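Local coordinates for CrmK (Actinoalloteichus sp. WH1-2216-6, PDB 5I1V), which is an FAD-dependent oxidase with covalently bound flavin that takes part in recycling shunt products during caerulomycin biosynthesis, at residues R361-M375 against E416-I428. Sequence-based numbering, arbitrary orientation.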
loop_
_atom_site.group_PDB
_atom_site.type_symbol
_atom_site.label_atom_id
_atom_site.label_comp_id
_atom_site.label_asym_id
_atom_site.label_seq_id
_atom_site.Cartn_x
_atom_site.Cartn_y
_atom_site.Cartn_z
ATOM N N ARG A 361 15.347 30.303 5.056
ATOM C CA ARG A 361 15.803 30.906 3.806
ATOM C C ARG A 361 15.674 29.967 2.610
ATOM O O ARG A 361 15.207 30.363 1.545
ATOM C CB ARG A 361 17.266 31.342 3.941
ATOM C CG ARG A 361 17.752 32.246 2.816
ATOM C CD ARG A 361 18.408 31.483 1.669
ATOM N NE ARG A 361 19.865 31.450 1.826
ATOM C CZ ARG A 361 20.742 31.484 0.827
ATOM N NH1 ARG A 361 20.343 31.553 -0.445
ATOM N NH2 ARG A 361 22.039 31.463 1.108
ATOM N N HIS A 362 16.105 28.717 2.790
ATOM C CA HIS A 362 15.960 27.693 1.757
ATOM C C HIS A 362 14.522 27.182 1.637
ATOM O O HIS A 362 14.051 26.884 0.541
ATOM C CB HIS A 362 16.927 26.545 2.048
ATOM C CG HIS A 362 18.361 26.936 1.947
ATOM N ND1 HIS A 362 19.009 27.081 0.735
ATOM C CD2 HIS A 362 19.267 27.270 2.896
ATOM C CE1 HIS A 362 20.257 27.466 0.947
ATOM N NE2 HIS A 362 20.440 27.586 2.249
ATOM N N LEU A 363 13.805 27.064 2.755
ATOM C CA LEU A 363 12.376 26.659 2.709
ATOM C C LEU A 363 11.412 27.701 2.124
ATOM O O LEU A 363 10.376 27.318 1.589
ATOM C CB LEU A 363 11.881 26.247 4.097
ATOM C CG LEU A 363 12.571 25.013 4.707
ATOM C CD1 LEU A 363 12.252 24.947 6.196
ATOM C CD2 LEU A 363 12.129 23.735 3.993
ATOM N N SER A 364 11.713 29.006 2.224
ATOM C CA SER A 364 10.868 29.988 1.496
ATOM C C SER A 364 11.392 30.447 0.123
ATOM O O SER A 364 10.663 31.118 -0.610
ATOM C CB SER A 364 10.602 31.236 2.343
ATOM O OG SER A 364 11.807 31.799 2.742
ATOM N N ARG A 365 12.641 30.115 -0.210
ATOM C CA ARG A 365 13.266 30.502 -1.487
ATOM C C ARG A 365 12.217 30.388 -2.609
ATOM O O ARG A 365 11.741 29.292 -2.913
ATOM C CB ARG A 365 14.476 29.577 -1.787
ATOM C CG ARG A 365 15.738 30.293 -2.262
ATOM C CD ARG A 365 16.980 29.393 -2.196
ATOM N NE ARG A 365 17.008 28.360 -3.237
ATOM C CZ ARG A 365 17.946 27.409 -3.354
ATOM N NH1 ARG A 365 18.963 27.341 -2.497
ATOM N NH2 ARG A 365 17.880 26.516 -4.341
ATOM N N ALA A 366 11.831 31.506 -3.219
ATOM C CA ALA A 366 10.829 31.449 -4.303
ATOM C C ALA A 366 11.387 31.040 -5.668
ATOM O O ALA A 366 10.642 30.709 -6.565
ATOM C CB ALA A 366 10.083 32.774 -4.400
ATOM N N ASP A 367 12.701 31.038 -5.839
ATOM C CA ASP A 367 13.292 30.571 -7.098
ATOM C C ASP A 367 13.341 29.021 -7.199
ATOM O O ASP A 367 13.953 28.461 -8.109
ATOM C CB ASP A 367 14.704 31.175 -7.291
ATOM C CG ASP A 367 15.727 30.686 -6.233
ATOM O OD1 ASP A 367 15.384 29.807 -5.414
ATOM O OD2 ASP A 367 16.882 31.176 -6.221
ATOM N N TYR A 368 12.710 28.330 -6.258
ATOM C CA TYR A 368 12.701 26.864 -6.250
ATOM C C TYR A 368 11.250 26.433 -6.187
ATOM O O TYR A 368 10.417 27.122 -5.620
ATOM C CB TYR A 368 13.482 26.355 -5.041
ATOM C CG TYR A 368 13.522 24.840 -4.905
ATOM C CD1 TYR A 368 14.256 24.065 -5.794
ATOM C CD2 TYR A 368 12.844 24.199 -3.873
ATOM C CE1 TYR A 368 14.291 22.677 -5.674
ATOM C CE2 TYR A 368 12.874 22.818 -3.741
ATOM C CZ TYR A 368 13.607 22.054 -4.640
ATOM O OH TYR A 368 13.665 20.658 -4.533
ATOM N N HIS A 369 10.927 25.303 -6.792
ATOM C CA HIS A 369 9.571 24.782 -6.677
ATOM C C HIS A 369 9.635 23.257 -6.528
ATOM O O HIS A 369 10.214 22.549 -7.351
ATOM C CB HIS A 369 8.703 25.202 -7.864
ATOM C CG HIS A 369 7.342 24.563 -7.876
ATOM N ND1 HIS A 369 7.140 23.255 -8.270
ATOM C CD2 HIS A 369 6.122 25.046 -7.538
ATOM C CE1 HIS A 369 5.855 22.960 -8.173
ATOM N NE2 HIS A 369 5.217 24.028 -7.725
ATOM N N CYS A 370 9.081 22.764 -5.434
ATOM C CA CYS A 370 8.975 21.338 -5.245
ATOM C C CYS A 370 8.189 21.105 -3.975
ATOM O O CYS A 370 8.717 21.237 -2.863
ATOM C CB CYS A 370 10.358 20.697 -5.207
ATOM S SG CYS A 370 10.364 18.920 -4.875
ATOM N N PRO A 371 6.900 20.814 -4.130
ATOM C CA PRO A 371 6.043 20.652 -2.974
ATOM C C PRO A 371 6.417 19.400 -2.158
ATOM O O PRO A 371 6.004 19.298 -1.005
ATOM C CB PRO A 371 4.638 20.487 -3.577
ATOM C CG PRO A 371 4.751 20.865 -4.997
ATOM C CD PRO A 371 6.175 20.636 -5.394
ATOM N N SER A 372 7.173 18.465 -2.744
ATOM C CA SER A 372 7.733 17.355 -1.940
ATOM C C SER A 372 8.984 17.655 -1.131
ATOM O O SER A 372 9.368 16.839 -0.305
ATOM C CB SER A 372 8.015 16.158 -2.809
ATOM O OG SER A 372 6.842 15.886 -3.500
ATOM N N ALA A 373 9.621 18.800 -1.331
ATOM C CA ALA A 373 10.806 19.112 -0.576
ATOM C C ALA A 373 10.463 19.467 0.866
ATOM O O ALA A 373 9.560 20.259 1.121
ATOM C CB ALA A 373 11.570 20.247 -1.236
ATOM N N ALA A 374 11.203 18.891 1.808
ATOM C CA ALA A 374 10.927 19.065 3.238
ATOM C C ALA A 374 12.109 18.699 4.113
ATOM O O ALA A 374 12.983 17.913 3.721
ATOM C CB ALA A 374 9.724 18.270 3.653
ATOM N N MET A 375 12.137 19.307 5.291
ATOM C CA MET A 375 12.849 18.727 6.394
ATOM C C MET A 375 11.837 18.397 7.475
ATOM O O MET A 375 10.761 19.003 7.571
ATOM C CB MET A 375 14.040 19.575 6.885
ATOM C CG MET A 375 13.723 20.929 7.448
ATOM S SD MET A 375 15.251 21.772 7.958
ATOM C CE MET A 375 15.798 20.674 9.274
ATOM N N GLU A 416 18.751 20.654 -9.949
ATOM C CA GLU A 416 18.235 21.743 -9.117
ATOM C C GLU A 416 17.706 21.190 -7.786
ATOM O O GLU A 416 17.913 21.799 -6.733
ATOM C CB GLU A 416 17.196 22.571 -9.873
ATOM C CG GLU A 416 15.755 22.105 -9.773
ATOM C CD GLU A 416 14.879 22.599 -10.927
ATOM O OE1 GLU A 416 15.210 22.322 -12.110
ATOM O OE2 GLU A 416 13.837 23.239 -10.654
ATOM N N HIS A 417 17.074 20.020 -7.831
ATOM C CA HIS A 417 16.685 19.325 -6.591
ATOM C C HIS A 417 17.870 18.889 -5.769
ATOM O O HIS A 417 17.855 19.054 -4.575
ATOM C CB HIS A 417 15.798 18.154 -6.891
ATOM C CG HIS A 417 14.557 18.550 -7.594
ATOM N ND1 HIS A 417 13.719 19.520 -7.103
ATOM C CD2 HIS A 417 14.060 18.189 -8.794
ATOM C CE1 HIS A 417 12.727 19.712 -7.952
ATOM N NE2 HIS A 417 12.900 18.899 -8.981
ATOM N N LEU A 418 18.907 18.331 -6.393
ATOM C CA LEU A 418 20.088 17.908 -5.654
ATOM C C LEU A 418 20.770 19.126 -5.089
ATOM O O LEU A 418 21.252 19.137 -3.937
ATOM C CB LEU A 418 21.073 17.124 -6.548
ATOM C CG LEU A 418 20.653 15.690 -6.944
ATOM C CD1 LEU A 418 21.530 15.172 -8.049
ATOM C CD2 LEU A 418 20.772 14.800 -5.723
ATOM N N ARG A 419 20.807 20.185 -5.880
ATOM C CA ARG A 419 21.420 21.406 -5.358
ATOM C C ARG A 419 20.639 21.945 -4.159
ATOM O O ARG A 419 21.257 22.292 -3.175
ATOM C CB ARG A 419 21.669 22.464 -6.451
ATOM C CG ARG A 419 22.373 23.708 -5.926
ATOM C CD ARG A 419 22.824 24.701 -7.026
ATOM N NE ARG A 419 21.748 25.030 -7.964
ATOM C CZ ARG A 419 21.594 24.509 -9.190
ATOM N NH1 ARG A 419 22.453 23.613 -9.692
ATOM N NH2 ARG A 419 20.558 24.892 -9.932
ATOM N N TRP A 420 19.310 21.936 -4.189
ATOM C CA TRP A 420 18.512 22.502 -3.080
ATOM C C TRP A 420 18.739 21.773 -1.732
ATOM O O TRP A 420 18.994 22.410 -0.699
ATOM C CB TRP A 420 17.019 22.498 -3.416
ATOM C CG TRP A 420 16.191 23.111 -2.314
ATOM C CD1 TRP A 420 15.913 24.445 -2.147
ATOM C CD2 TRP A 420 15.607 22.438 -1.188
ATOM N NE1 TRP A 420 15.170 24.634 -0.983
ATOM C CE2 TRP A 420 14.969 23.415 -0.390
ATOM C CE3 TRP A 420 15.537 21.089 -0.786
ATOM C CZ2 TRP A 420 14.294 23.092 0.778
ATOM C CZ3 TRP A 420 14.880 20.777 0.397
ATOM C CH2 TRP A 420 14.255 21.772 1.153
ATOM N N ILE A 421 18.702 20.433 -1.762
ATOM C CA ILE A 421 18.855 19.657 -0.538
ATOM C C ILE A 421 20.294 19.709 -0.028
ATOM O O ILE A 421 20.522 19.739 1.171
ATOM C CB ILE A 421 18.342 18.201 -0.704
ATOM C CG1 ILE A 421 18.242 17.541 0.664
ATOM C CG2 ILE A 421 19.194 17.364 -1.682
ATOM C CD1 ILE A 421 17.470 16.214 0.649
ATOM N N ARG A 422 21.278 19.764 -0.929
ATOM C CA ARG A 422 22.654 19.856 -0.500
ATOM C C ARG A 422 22.970 21.164 0.203
ATOM O O ARG A 422 23.689 21.190 1.207
ATOM C CB ARG A 422 23.583 19.655 -1.663
ATOM C CG ARG A 422 23.726 18.186 -2.024
ATOM C CD ARG A 422 24.299 18.038 -3.409
ATOM N NE ARG A 422 24.530 16.647 -3.694
ATOM C CZ ARG A 422 24.795 16.180 -4.900
ATOM N NH1 ARG A 422 24.877 17.005 -5.944
ATOM N NH2 ARG A 422 24.996 14.886 -5.046
ATOM N N GLU A 423 22.415 22.237 -0.342
ATOM C CA GLU A 423 22.677 23.582 0.187
ATOM C C GLU A 423 21.955 23.829 1.509
ATOM O O GLU A 423 22.567 24.352 2.447
ATOM C CB GLU A 423 22.333 24.631 -0.874
ATOM C CG GLU A 423 23.385 24.621 -1.978
ATOM C CD GLU A 423 23.275 25.753 -3.001
ATOM O OE1 GLU A 423 22.220 26.441 -3.052
ATOM O OE2 GLU A 423 24.242 25.907 -3.802
ATOM N N ILE A 424 20.689 23.410 1.619
ATOM C CA ILE A 424 19.994 23.579 2.899
ATOM C C ILE A 424 20.706 22.829 4.012
ATOM O O ILE A 424 20.850 23.358 5.115
ATOM C CB ILE A 424 18.504 23.233 2.874
ATOM C CG1 ILE A 424 17.866 23.568 4.234
ATOM C CG2 ILE A 424 18.232 21.760 2.513
ATOM C CD1 ILE A 424 16.343 23.489 4.226
ATOM N N TYR A 425 21.145 21.586 3.737
ATOM C CA TYR A 425 21.773 20.761 4.754
ATOM C C TYR A 425 23.144 21.318 5.081
ATOM O O TYR A 425 23.541 21.332 6.243
ATOM C CB TYR A 425 21.889 19.339 4.219
ATOM C CG TYR A 425 22.389 18.263 5.121
ATOM C CD1 TYR A 425 21.493 17.485 5.867
ATOM C CD2 TYR A 425 23.732 17.916 5.137
ATOM C CE1 TYR A 425 21.956 16.421 6.649
ATOM C CE2 TYR A 425 24.187 16.866 5.912
ATOM C CZ TYR A 425 23.284 16.125 6.658
ATOM O OH TYR A 425 23.784 15.074 7.368
ATOM N N ARG A 426 23.869 21.782 4.072
ATOM C CA ARG A 426 25.190 22.338 4.329
ATOM C C ARG A 426 25.075 23.604 5.168
ATOM O O ARG A 426 25.809 23.772 6.117
ATOM C CB ARG A 426 25.965 22.670 3.059
ATOM C CG ARG A 426 27.297 23.354 3.391
ATOM C CD ARG A 426 27.867 24.123 2.220
ATOM N NE ARG A 426 26.911 25.055 1.636
ATOM C CZ ARG A 426 26.951 25.470 0.367
ATOM N NH1 ARG A 426 27.917 25.048 -0.467
ATOM N NH2 ARG A 426 26.018 26.311 -0.079
ATOM N N ASP A 427 24.141 24.468 4.822
ATOM C CA ASP A 427 23.994 25.738 5.540
ATOM C C ASP A 427 23.549 25.521 6.970
ATOM O O ASP A 427 24.130 26.102 7.894
ATOM C CB ASP A 427 23.027 26.642 4.798
ATOM C CG ASP A 427 23.625 27.211 3.508
ATOM O OD1 ASP A 427 24.831 26.984 3.216
ATOM O OD2 ASP A 427 22.873 27.906 2.788
ATOM N N ILE A 428 22.566 24.629 7.166
ATOM C CA ILE A 428 22.139 24.296 8.518
ATOM C C ILE A 428 23.358 23.807 9.319
ATOM O O ILE A 428 23.482 24.156 10.499
ATOM C CB ILE A 428 20.925 23.338 8.540
ATOM C CG1 ILE A 428 19.671 24.111 8.193
ATOM C CG2 ILE A 428 20.739 22.689 9.908
ATOM C CD1 ILE A 428 18.468 23.245 7.909
HETATM O O HOH W 1 18.848 25.247 -1.189
#
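W420 and Y368 meet in an offset stack: the five-membered ring of the indole lies nearly parallel to the phenol, centroids 3.9 Å apart and planes at 5°. The W420 side chain leaves helix 414-428 with CG anti to the backbone N (chi1 -178°), which lays CG over the centre of the Y368 ring. A373 CB lies over the six-membered ring on the same indole face as Y368, a CH-pi contact of 4.0 Å to the centroid, while L363 CD2 meets the indole edge near CZ2. At the far end M375 SD touches I428 CD1 at 3.5 Å.

Polar bonds fix the flat groups. In its own ring plane W420 NE1 donates to H362 O (2.9 Å, 162°), reaching this late carbonyl of helix 353-364 from above the carbonyl plane. Y368 OH and H417 ND1 share a hydrogen bond of 2.8 Å, and E413 holds the other nitrogen of H417. With an alanine at W420, H362 O is likely to lose this donor and a gap to open between Y368, A373 and L363.

Both helices pack on one side of the antiparallel sheet of what is probably the substrate domain, as in berberine-bridge-type flavoenzymes; W420 and Y368 also touch V406 of strand 400-408, a neighbour of strand 374-379 in the sheet.

H362 enters helix 414-428 as a knob among W420, E423, I424 and D427. I424 CA lies over one face of its imidazole; at the ring edge NE2 donates to D427 OD2 (2.5 Å) from the anti side, tilted out of the carboxylate plane, and a water joins ND1 to W420 O. R426 NE donates to the other carboxylate oxygen, OD1, in a salt bridge within the helix.

R365, poorly ordered, makes a salt bridge to E423 in which the NH1-OE1 hydrogen bond is long and weak (3.4 Å), and its NE binds D367 OD1.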